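PDB 1QWK: aldo-keto reductase family 1 member C1 from Caenorhabditis elegans, which probably reduces aldehydes and ketones with NADPH as hydride donor, as an aldose reductase-like member of the aldo-keto reductase family. Local coordinates for residues L87-R97 / Q137-L146; L250-C258 / S280-E290. All coordinates share one frame; numbering follows the deposited sequence.

Contact 1: L87-R97 / Q137-L146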
# COMPACT_ATOMS: atom_id res chain seq x y z
N LEU A 87 15.48 -7.43 -6.82
CA LEU A 87 16.17 -6.15 -6.69
C LEU A 87 17.66 -6.26 -7.03
O LEU A 87 18.32 -5.25 -7.26
CB LEU A 87 16.05 -5.63 -5.25
CG LEU A 87 14.63 -5.42 -4.73
CD1 LEU A 87 14.68 -5.03 -3.25
CD2 LEU A 87 13.94 -4.34 -5.55
N ALA A 88 18.16 -7.49 -7.04
CA ALA A 88 19.57 -7.75 -7.35
C ALA A 88 19.96 -7.25 -8.73
O ALA A 88 19.13 -7.16 -9.63
CB ALA A 88 19.84 -9.24 -7.23
N PRO A 89 21.25 -6.94 -8.92
CA PRO A 89 21.75 -6.45 -10.21
C PRO A 89 21.27 -7.25 -11.41
O PRO A 89 21.42 -8.48 -11.46
CB PRO A 89 23.27 -6.52 -10.03
CG PRO A 89 23.43 -6.20 -8.57
CD PRO A 89 22.34 -7.04 -7.94
N GLY A 90 20.68 -6.55 -12.37
CA GLY A 90 20.19 -7.17 -13.59
C GLY A 90 19.00 -8.10 -13.47
O GLY A 90 18.66 -8.78 -14.44
N LYS A 91 18.35 -8.12 -12.31
CA LYS A 91 17.21 -9.02 -12.11
C LYS A 91 15.83 -8.36 -12.16
O LYS A 91 14.82 -9.05 -12.26
CB LYS A 91 17.35 -9.75 -10.76
CG LYS A 91 18.65 -10.52 -10.59
CD LYS A 91 18.79 -11.64 -11.60
CE LYS A 91 20.07 -12.43 -11.36
NZ LYS A 91 20.27 -13.51 -12.37
N LEU A 92 15.79 -7.03 -12.11
CA LEU A 92 14.51 -6.33 -12.11
C LEU A 92 13.63 -6.49 -13.35
O LEU A 92 12.45 -6.81 -13.24
CB LEU A 92 14.72 -4.84 -11.84
CG LEU A 92 13.43 -4.10 -11.46
CD1 LEU A 92 12.92 -4.61 -10.10
CD2 LEU A 92 13.69 -2.61 -11.39
N GLU A 93 14.20 -6.27 -14.53
CA GLU A 93 13.41 -6.38 -15.74
C GLU A 93 12.77 -7.75 -15.87
O GLU A 93 11.59 -7.87 -16.20
CB GLU A 93 14.27 -6.09 -16.97
CG GLU A 93 13.44 -5.88 -18.23
CD GLU A 93 14.28 -5.66 -19.46
OE1 GLU A 93 15.17 -4.78 -19.44
OE2 GLU A 93 14.04 -6.36 -20.47
N GLY A 94 13.55 -8.80 -15.61
CA GLY A 94 13.03 -10.15 -15.69
C GLY A 94 11.86 -10.34 -14.73
O GLY A 94 10.85 -10.96 -15.07
N GLY A 95 12.00 -9.80 -13.53
CA GLY A 95 10.94 -9.92 -12.54
C GLY A 95 9.67 -9.20 -12.98
O GLY A 95 8.57 -9.72 -12.84
N LEU A 96 9.83 -7.99 -13.52
CA LEU A 96 8.68 -7.23 -13.97
C LEU A 96 7.98 -7.92 -15.13
O LEU A 96 6.75 -7.99 -15.17
CB LEU A 96 9.10 -5.82 -14.37
CG LEU A 96 7.99 -4.90 -14.90
CD1 LEU A 96 6.80 -4.86 -13.94
CD2 LEU A 96 8.56 -3.51 -15.11
N ARG A 97 8.75 -8.44 -16.08
CA ARG A 97 8.14 -9.11 -17.22
C ARG A 97 7.38 -10.35 -16.78
O ARG A 97 6.35 -10.70 -17.36
CB ARG A 97 9.20 -9.47 -18.27
CG ARG A 97 9.69 -8.25 -19.05
CD ARG A 97 10.63 -8.64 -20.18
NE ARG A 97 11.13 -7.47 -20.91
CZ ARG A 97 10.41 -6.75 -21.76
NH1 ARG A 97 9.14 -7.07 -22.01
NH2 ARG A 97 10.95 -5.70 -22.37
N GLN A 137 17.86 0.44 -11.93
CA GLN A 137 17.08 -0.55 -12.67
C GLN A 137 15.63 -0.09 -12.84
O GLN A 137 14.99 -0.39 -13.85
CB GLN A 137 17.10 -1.91 -11.96
CG GLN A 137 18.48 -2.56 -11.89
CD GLN A 137 18.40 -4.01 -11.49
OE1 GLN A 137 17.99 -4.87 -12.28
NE2 GLN A 137 18.78 -4.30 -10.25
N PHE A 138 15.12 0.64 -11.85
CA PHE A 138 13.75 1.14 -11.93
C PHE A 138 13.67 2.23 -12.99
O PHE A 138 12.69 2.32 -13.74
CB PHE A 138 13.29 1.65 -10.56
CG PHE A 138 12.77 0.55 -9.66
CD1 PHE A 138 11.43 0.18 -9.71
CD2 PHE A 138 13.65 -0.19 -8.87
CE1 PHE A 138 10.96 -0.91 -8.98
CE2 PHE A 138 13.19 -1.29 -8.14
CZ PHE A 138 11.84 -1.65 -8.20
N ASP A 139 14.71 3.05 -13.06
CA ASP A 139 14.78 4.11 -14.05
C ASP A 139 14.70 3.46 -15.44
O ASP A 139 13.98 3.94 -16.31
CB ASP A 139 16.11 4.86 -13.90
CG ASP A 139 16.34 5.88 -15.01
OD1 ASP A 139 15.60 6.89 -15.06
OD2 ASP A 139 17.26 5.68 -15.83
N ALA A 140 15.42 2.36 -15.61
CA ALA A 140 15.45 1.64 -16.88
C ALA A 140 14.10 1.05 -17.30
O ALA A 140 13.70 1.19 -18.46
CB ALA A 140 16.50 0.53 -16.83
N VAL A 141 13.40 0.39 -16.38
CA VAL A 141 12.11 -0.20 -16.73
C VAL A 141 11.08 0.90 -17.02
O VAL A 141 10.19 0.72 -17.85
CB VAL A 141 11.59 -1.16 -15.62
CG1 VAL A 141 12.58 -2.29 -15.43
CG2 VAL A 141 11.37 -0.41 -14.30
N TYR A 142 11.21 2.03 -16.34
CA TYR A 142 10.32 3.17 -16.56
C TYR A 142 10.54 3.70 -17.98
O TYR A 142 9.59 3.91 -18.73
CB TYR A 142 10.63 4.29 -15.56
CG TYR A 142 9.82 5.55 -15.78
CD1 TYR A 142 8.46 5.60 -15.49
CD2 TYR A 142 10.43 6.70 -16.29
CE1 TYR A 142 7.72 6.77 -15.71
CE2 TYR A 142 9.71 7.87 -16.51
CZ TYR A 142 8.35 7.90 -16.22
OH TYR A 142 7.64 9.06 -16.43
N LYS A 143 11.80 3.90 -18.34
CA LYS A 143 12.12 4.41 -19.67
C LYS A 143 11.73 3.42 -20.76
O LYS A 143 11.45 3.82 -21.89
CB LYS A 143 13.61 4.75 -19.75
CG LYS A 143 13.96 6.01 -18.96
CD LYS A 143 15.46 6.21 -18.82
CE LYS A 143 15.76 7.52 -18.11
NZ LYS A 143 17.21 7.65 -17.80
N ALA A 144 11.69 2.13 -20.42
CA ALA A 144 11.33 1.11 -21.39
C ALA A 144 9.82 1.08 -21.61
O ALA A 144 9.32 0.42 -22.52
CB ALA A 144 11.81 -0.27 -20.91
N GLY A 145 9.08 1.79 -20.75
CA GLY A 145 7.64 1.85 -20.88
C GLY A 145 6.88 0.69 -20.24
O GLY A 145 5.68 0.54 -20.45
N LEU A 146 7.58 -0.12 -19.45
CA LEU A 146 6.96 -1.26 -18.78
C LEU A 146 6.16 -0.83 -17.55
O LEU A 146 5.27 -1.55 -17.09
CB LEU A 146 8.04 -2.26 -18.36
CG LEU A 146 8.81 -2.92 -19.52
CD1 LEU A 146 9.90 -3.83 -18.97
CD2 LEU A 146 7.84 -3.70 -20.38
O HOH W 1 20.52 -3.68 -7.81
O HOH W 2 16.84 -5.03 -14.70
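Gln137 lays its carboxamide against the turn that leads into helix 92-103. Gln137 NE2 gives a hydrogen bond to Ala88 O (2.9 Å, 162° at the hydrogen). Ala88 O lies close to the amide plane of Gln137, but NE2 stands above the plane of the Ala88 carbonyl. Lys91 N reaches the same oxygen from the opposite face. OE1 of Gln137 accepts from Leu92 N at 3.1 Å and from a water that also takes the N-H of Glu93. The amide is thus held at both ends, which fixes its rotation.

Beside it, Leu92 meets Phe138 at about a right angle. With CG anti to the backbone N (chi1 -165°), Leu92 sets CD2 over the centre of the Phe138 ring, a CH-pi contact of 3.5 Å to the centroid. Leu87 CD2 comes to the edge of that ring, 4.1 Å from Phe138 CE2. Leu96 CD2 packs on Leu146 CB at 3.5 Å and also touches Val141. The two methyls of Leu146 lie over one face of the Arg97 guanidinium, CD1 toward its rim. Arg97 NE bonds Glu93 OE2 in a salt bridge. The helix segments cross at -49°, as neighbouring outer helices of a TIM barrel, and both cover strand 110-113.

Contact 2: L250-C258 / S280-E290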
# COMPACT_ATOMS: atom_id res chain seq x y z
N LEU A 250 -9.65 5.87 7.77
CA LEU A 250 -9.29 5.99 6.36
C LEU A 250 -9.31 7.45 5.93
O LEU A 250 -8.41 7.91 5.23
CB LEU A 250 -10.26 5.18 5.49
CG LEU A 250 -10.25 3.67 5.76
CD1 LEU A 250 -11.27 2.97 4.86
CD2 LEU A 250 -8.85 3.11 5.51
N ARG A 251 -10.33 8.19 6.37
CA ARG A 251 -10.44 9.61 6.03
C ARG A 251 -9.27 10.37 6.65
O ARG A 251 -8.78 11.34 6.07
CB ARG A 251 -11.77 10.19 6.51
CG ARG A 251 -12.07 11.57 5.94
CD ARG A 251 -12.36 11.51 4.44
NE ARG A 251 -11.81 12.67 3.75
CZ ARG A 251 -11.95 12.91 2.44
NH1 ARG A 251 -12.62 12.06 1.67
NH2 ARG A 251 -11.39 13.98 1.90
N TYR A 252 -8.83 9.93 7.82
CA TYR A 252 -7.71 10.57 8.50
C TYR A 252 -6.50 10.53 7.57
O TYR A 252 -5.86 11.56 7.31
CB TYR A 252 -7.38 9.82 9.79
CG TYR A 252 -6.01 10.17 10.35
CD1 TYR A 252 -5.79 11.37 11.02
CD2 TYR A 252 -4.93 9.30 10.16
CE1 TYR A 252 -4.53 11.70 11.50
CE2 TYR A 252 -3.66 9.62 10.63
CZ TYR A 252 -3.47 10.82 11.30
OH TYR A 252 -2.21 11.14 11.76
N ALA A 253 -6.17 9.35 7.06
CA ALA A 253 -5.03 9.20 6.17
C ALA A 253 -5.21 10.00 4.88
O ALA A 253 -4.26 10.62 4.39
CB ALA A 253 -4.81 7.73 5.84
N LEU A 254 -6.42 10.00 4.34
CA LEU A 254 -6.68 10.74 3.11
C LEU A 254 -6.44 12.23 3.31
O LEU A 254 -5.80 12.89 2.49
CB LEU A 254 -8.11 10.51 2.64
CG LEU A 254 -8.39 9.17 1.97
CD1 LEU A 254 -9.88 9.00 1.73
CD2 LEU A 254 -7.62 9.10 0.64
N ASP A 255 -6.95 12.77 4.41
CA ASP A 255 -6.78 14.19 4.65
C ASP A 255 -5.38 14.58 5.12
O ASP A 255 -5.06 15.77 5.23
CB ASP A 255 -7.89 14.69 5.59
CG ASP A 255 -9.23 14.75 4.88
OD1 ASP A 255 -9.24 15.10 3.68
OD2 ASP A 255 -10.28 14.47 5.49
N ARG A 256 -4.54 13.58 5.38
CA ARG A 256 -3.14 13.81 5.75
C ARG A 256 -2.41 14.01 4.42
O ARG A 256 -1.24 14.39 4.38
CB ARG A 256 -2.55 12.59 6.48
CG ARG A 256 -2.88 12.44 7.97
CD ARG A 256 -2.08 13.42 8.85
NE ARG A 256 -0.65 13.36 8.57
CZ ARG A 256 0.15 12.34 8.87
NH1 ARG A 256 -0.33 11.26 9.47
NH2 ARG A 256 1.43 12.39 8.54
N GLY A 257 -3.12 13.72 3.32
CA GLY A 257 -2.55 13.87 1.99
C GLY A 257 -1.98 12.59 1.41
O GLY A 257 -1.09 12.63 0.57
N CYS A 258 -2.51 11.45 1.84
CA CYS A 258 -2.02 10.15 1.36
C CYS A 258 -3.06 9.35 0.62
O CYS A 258 -4.26 9.61 0.72
CB CYS A 258 -1.55 9.29 2.54
SG CYS A 258 -0.33 10.05 3.62
N SER A 280 -15.21 15.10 5.29
CA SER A 280 -13.78 15.39 5.33
C SER A 280 -13.39 15.87 6.72
O SER A 280 -14.24 16.35 7.49
CB SER A 280 -13.41 16.46 4.30
OG SER A 280 -13.96 17.72 4.64
N LEU A 281 -12.11 15.75 7.04
CA LEU A 281 -11.59 16.16 8.34
C LEU A 281 -10.78 17.44 8.25
O LEU A 281 -9.93 17.60 7.38
CB LEU A 281 -10.74 15.04 8.93
CG LEU A 281 -11.45 13.70 9.14
CD1 LEU A 281 -10.50 12.71 9.80
CD2 LEU A 281 -12.69 13.91 10.00
N THR A 282 -11.05 18.37 9.17
CA THR A 282 -10.34 19.64 9.23
C THR A 282 -9.04 19.45 10.00
O THR A 282 -8.83 18.41 10.61
CB THR A 282 -11.17 20.70 9.96
OG1 THR A 282 -11.31 20.31 11.33
CG2 THR A 282 -12.54 20.84 9.33
N GLU A 283 -8.19 20.47 9.98
CA GLU A 283 -6.92 20.41 10.70
C GLU A 283 -7.19 20.19 12.19
O GLU A 283 -6.45 19.48 12.87
CB GLU A 283 -6.14 21.71 10.52
CG GLU A 283 -5.62 21.94 9.10
CD GLU A 283 -4.99 23.32 8.93
OE1 GLU A 283 -4.17 23.72 9.80
OE2 GLU A 283 -5.29 24.00 7.93
N GLU A 284 -8.26 20.81 12.69
CA GLU A 284 -8.62 20.67 14.10
C GLU A 284 -8.99 19.22 14.40
O GLU A 284 -8.57 18.67 15.42
CB GLU A 284 -9.81 21.58 14.44
CG GLU A 284 -10.18 21.55 15.92
CD GLU A 284 -11.51 22.23 16.20
OE1 GLU A 284 -12.55 21.73 15.73
OE2 GLU A 284 -11.50 23.28 16.89
N ASP A 285 -9.77 18.62 13.52
CA ASP A 285 -10.19 17.23 13.68
C ASP A 285 -8.97 16.31 13.71
O ASP A 285 -8.89 15.39 14.53
CB ASP A 285 -11.11 16.77 12.53
CG ASP A 285 -12.44 17.49 12.52
OD1 ASP A 285 -12.98 17.79 13.60
OD2 ASP A 285 -12.96 17.74 11.40
N ILE A 286 -8.05 16.54 12.78
CA ILE A 286 -6.83 15.74 12.69
C ILE A 286 -6.01 15.86 13.97
O ILE A 286 -5.55 14.86 14.53
CB ILE A 286 -5.97 16.18 11.48
CG1 ILE A 286 -6.71 15.89 10.17
CG2 ILE A 286 -4.64 15.43 11.49
CD1 ILE A 286 -5.98 16.34 8.93
N ALA A 287 -5.85 17.09 14.45
CA ALA A 287 -5.09 17.34 15.67
C ALA A 287 -5.72 16.62 16.86
O ALA A 287 -5.02 16.03 17.69
CB ALA A 287 -5.02 18.84 15.95
N LYS A 288 -7.04 16.66 16.94
CA LYS A 288 -7.75 16.00 18.03
C LYS A 288 -7.49 14.49 18.00
O LYS A 288 -7.24 13.87 19.03
CB LYS A 288 -9.25 16.26 17.93
CG LYS A 288 -10.05 15.70 19.09
CD LYS A 288 -9.62 16.35 20.40
CE LYS A 288 -10.49 15.90 21.56
NZ LYS A 288 -10.12 16.60 22.82
N LEU A 289 -7.55 13.90 16.81
CA LEU A 289 -7.32 12.46 16.70
C LEU A 289 -5.90 12.07 17.08
O LEU A 289 -5.67 10.97 17.55
CB LEU A 289 -7.62 11.98 15.28
CG LEU A 289 -9.06 12.04 14.78
CD1 LEU A 289 -9.12 11.52 13.35
CD2 LEU A 289 -9.97 11.21 15.67
N GLU A 290 -4.95 12.99 16.88
CA GLU A 290 -3.56 12.70 17.20
C GLU A 290 -3.16 13.03 18.64
O GLU A 290 -2.01 12.86 19.02
CB GLU A 290 -2.64 13.46 16.24
CG GLU A 290 -2.95 13.23 14.77
CD GLU A 290 -2.03 14.02 13.85
OE1 GLU A 290 -1.67 15.17 14.20
OE2 GLU A 290 -1.67 13.50 12.77
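Tyr252 reaches across from helix 245-255 to the far end of helix 283-289. Tyr252 CB is 4.3 Å from Leu281 CD1. CG is anti to the backbone N (chi1 164°), and the ring runs past Leu289, with Tyr252 CD1 4.1 Å from Leu289 CD1. Next, Tyr252 CE1 meets Ile286 CG2 at 3.7 Å, the two side chains crossing at about a right angle. At the tip, Tyr252 OH donates to Glu290 OE2 over 2.6 Å. The carboxylate oxygen lies at the ring edge and uses its anti lone pair. Arg256 CG covers part of one ring face, and its NH1 adds a weak bond to the hydroxyl. That NH1 also bonds Pro183 O.

Asp255 OD2 takes the N-H of Leu281 (2.7 Å, 168°) and Arg251 NE, from opposite faces of the carboxylate plane. Arg251 grips Asp255 side-on, with Arg251 NH2 on Asp255 OD1 at 3.0 Å. Thr282 and Asp285 form a capping box at the start of helix 283-289.

Two carboxylates therefore tie the segments at separate points, with Leu281, Ile286 and Leu289 between them. The short bond from Tyr252, with Arg256 nearby, would probably favour an ionised Glu290, and Arg251 should do the same for Asp255.

Contact 1 and contact 2 lie on opposite sides of the chain's centre. Their centres are about 36 Å apart, and their nearest atoms are about 19 Å apart. They follow one another along the chain, within one aldo-keto reductase barrel. Contact 1 joins two outer helices near two residues of the predicted active site. The Leu87 side chain is about 6 Å from that of His114, predicted to bind substrate. The Phe138 side chain is about 7 Å from that of Lys81, predicted to lower the pKa of Tyr52. Contact 2 lies away from these sites. It joins helix 245-255, which packs on the last barrel strand, 259-261, to helix 283-289.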